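Local coordinates for protein HicB3 antitoxin (PDB 4P78) that acts as the antitoxin of the HicA3-HicB3 toxin-antitoxin system of Yersinia pestis, pairing with the HicA3 toxin and probably neutralising it, at the interface of chains A and B. Residues are numbered along the deposited sequence; one frame, centred on the assembly and turned at random. Chains: chain A/B, HicB3 antitoxin.

The interface of chains A and B. Residues chain A 63-64, 67; chain B 7-10, 13-14, 34.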
loop_
_atom_site.group_PDB
_atom_site.type_symbol
_atom_site.label_atom_id
_atom_site.label_comp_id
_atom_site.label_asym_id
_atom_site.label_seq_id
_atom_site.Cartn_x
_atom_site.Cartn_y
_atom_site.Cartn_z
ATOM N N PRO A 63 -6.716 5.140 7.907
ATOM C CA PRO A 63 -6.105 5.233 6.568
ATOM C C PRO A 63 -5.461 6.586 6.297
ATOM O O PRO A 63 -4.446 6.655 5.607
ATOM C CB PRO A 63 -7.291 5.016 5.619
ATOM C CG PRO A 63 -8.262 4.224 6.411
ATOM C CD PRO A 63 -8.100 4.631 7.849
ATOM N N HIS A 64 -6.050 7.652 6.835
ATOM C CA HIS A 64 -5.473 8.982 6.695
ATOM C C HIS A 64 -4.037 9.066 7.187
ATOM O O HIS A 64 -3.256 9.851 6.647
ATOM C CB HIS A 64 -6.320 10.012 7.441
ATOM C CG HIS A 64 -7.626 10.302 6.773
ATOM N ND1 HIS A 64 -8.321 11.476 6.969
ATOM C CD2 HIS A 64 -8.353 9.573 5.893
ATOM C CE1 HIS A 64 -9.430 11.452 6.249
ATOM N NE2 HIS A 64 -9.475 10.309 5.589
ATOM N N ILE A 67 -1.878 7.724 4.246
ATOM C CA ILE A 67 -1.970 8.608 3.086
ATOM C C ILE A 67 -1.243 9.923 3.356
ATOM O O ILE A 67 -0.685 10.520 2.447
ATOM C CB ILE A 67 -3.445 8.870 2.702
ATOM C CG1 ILE A 67 -4.120 7.542 2.365
ATOM C CG2 ILE A 67 -3.550 9.836 1.517
ATOM C CD1 ILE A 67 -5.639 7.580 2.418
ATOM N N ILE B 7 -4.303 5.799 -3.969
ATOM C CA ILE B 7 -5.181 5.995 -2.808
ATOM C C ILE B 7 -5.209 7.447 -2.345
ATOM O O ILE B 7 -4.160 8.059 -2.143
ATOM C CB ILE B 7 -4.754 5.102 -1.626
ATOM C CG1 ILE B 7 -4.674 3.634 -2.063
ATOM C CG2 ILE B 7 -5.721 5.234 -0.465
ATOM C CD1 ILE B 7 -3.821 2.765 -1.125
ATOM N N PHE B 8 -6.422 7.975 -2.162
ATOM C CA PHE B 8 -6.650 9.353 -1.744
ATOM C C PHE B 8 -7.578 9.413 -0.525
ATOM O O PHE B 8 -8.389 8.517 -0.308
ATOM C CB PHE B 8 -7.262 10.177 -2.894
ATOM C CG PHE B 8 -6.472 10.118 -4.179
ATOM C CD1 PHE B 8 -5.504 11.071 -4.453
ATOM C CD2 PHE B 8 -6.712 9.114 -5.113
ATOM C CE1 PHE B 8 -4.764 11.020 -5.630
ATOM C CE2 PHE B 8 -5.979 9.053 -6.300
ATOM C CZ PHE B 8 -5.004 10.005 -6.559
ATOM N N LYS B 9 -7.469 10.493 0.245
ATOM C CA LYS B 9 -8.340 10.728 1.397
ATOM C C LYS B 9 -9.744 11.216 1.016
ATOM O O LYS B 9 -9.896 11.990 0.084
ATOM C CB LYS B 9 -7.712 11.773 2.328
ATOM C CG LYS B 9 -6.402 11.364 2.977
ATOM C CD LYS B 9 -6.029 12.341 4.102
ATOM C CE LYS B 9 -5.646 13.695 3.536
ATOM N NZ LYS B 9 -5.365 14.674 4.622
ATOM N N THR B 10 -10.753 10.766 1.752
ATOM C CA THR B 10 -12.059 11.432 1.793
ATOM C C THR B 10 -12.304 11.799 3.261
ATOM O O THR B 10 -11.528 11.388 4.123
ATOM C CB THR B 10 -13.195 10.544 1.265
ATOM O OG1 THR B 10 -13.410 9.446 2.159
ATOM C CG2 THR B 10 -12.864 10.008 -0.140
ATOM N N GLY B 13 -12.881 8.400 4.952
ATOM C CA GLY B 13 -11.958 7.295 4.803
ATOM C C GLY B 13 -11.071 7.547 3.601
ATOM O O GLY B 13 -10.286 8.489 3.592
ATOM N N PHE B 14 -11.229 6.731 2.563
ATOM C CA PHE B 14 -10.363 6.808 1.394
ATOM C C PHE B 14 -11.136 6.385 0.163
ATOM O O PHE B 14 -12.175 5.733 0.271
ATOM C CB PHE B 14 -9.148 5.880 1.554
ATOM C CG PHE B 14 -9.530 4.437 1.541
ATOM C CD1 PHE B 14 -9.944 3.816 2.713
ATOM C CD2 PHE B 14 -9.550 3.714 0.354
ATOM C CE1 PHE B 14 -10.342 2.500 2.708
ATOM C CE2 PHE B 14 -9.954 2.396 0.341
ATOM C CZ PHE B 14 -10.359 1.791 1.522
ATOM N N ILE B 34 -9.013 -1.189 2.632
ATOM C CA ILE B 34 -8.274 -0.764 1.443
ATOM C C ILE B 34 -8.047 -1.941 0.515
ATOM O O ILE B 34 -8.546 -1.941 -0.613
ATOM C CB ILE B 34 -6.906 -0.096 1.792
ATOM C CG1 ILE B 34 -7.116 1.105 2.713
ATOM C CG2 ILE B 34 -6.177 0.336 0.502
ATOM C CD1 ILE B 34 -5.834 1.726 3.242
#
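A:His64 reaches from the short helix 63-67 of one HicB-family antitoxin chain to the turn joining strands 2-9 and 14-17 of its copy, in what may be the dimer interface of the antitoxin. Followed outward, its CB lies 4.1 Å from CD of B:Lys9. With CG beside the backbone N and anti to the carbonyl carbon (chi1 -72°), the ring is carried out toward the turn of chain B. CD of B:Lys9 lies over one face of the A:His64 ring, 3.8 Å from its centroid, offset toward the CG-ND1 edge; the two side chains cross at about a right angle. CD2 of A:His64 is 3.2 Å from B:Gly13 O, and CE1 sits near B:Thr10 O, the two carbons flanking NE2. NE2 of A:His64 donates a forked hydrogen bond close to the ring plane. One branch runs 2.8 Å to B:Gly13 O, on a carbonyl lone pair. The other takes NE2 of A:His64 2.7 Å to B:Thr10 O, nearly end-on to the carbonyl (168°). Both are bent at the hydrogen, yet together they should hold the ring's rotation. Three residues on, A:Ile67 lies over strand 2-9. CG2 of A:Ile67 meets CG of B:Lys9 at 3.5 Å, the side chains running past each other in opposite directions, while its CD1 touches CG2 of B:Ile7 at 3.7 Å and CB of B:Phe14 at 4.0 Å. A:Pro63 rests its CB and CG against CD1 of B:Phe14, whose ring is backed by CG1 of B:Ile34.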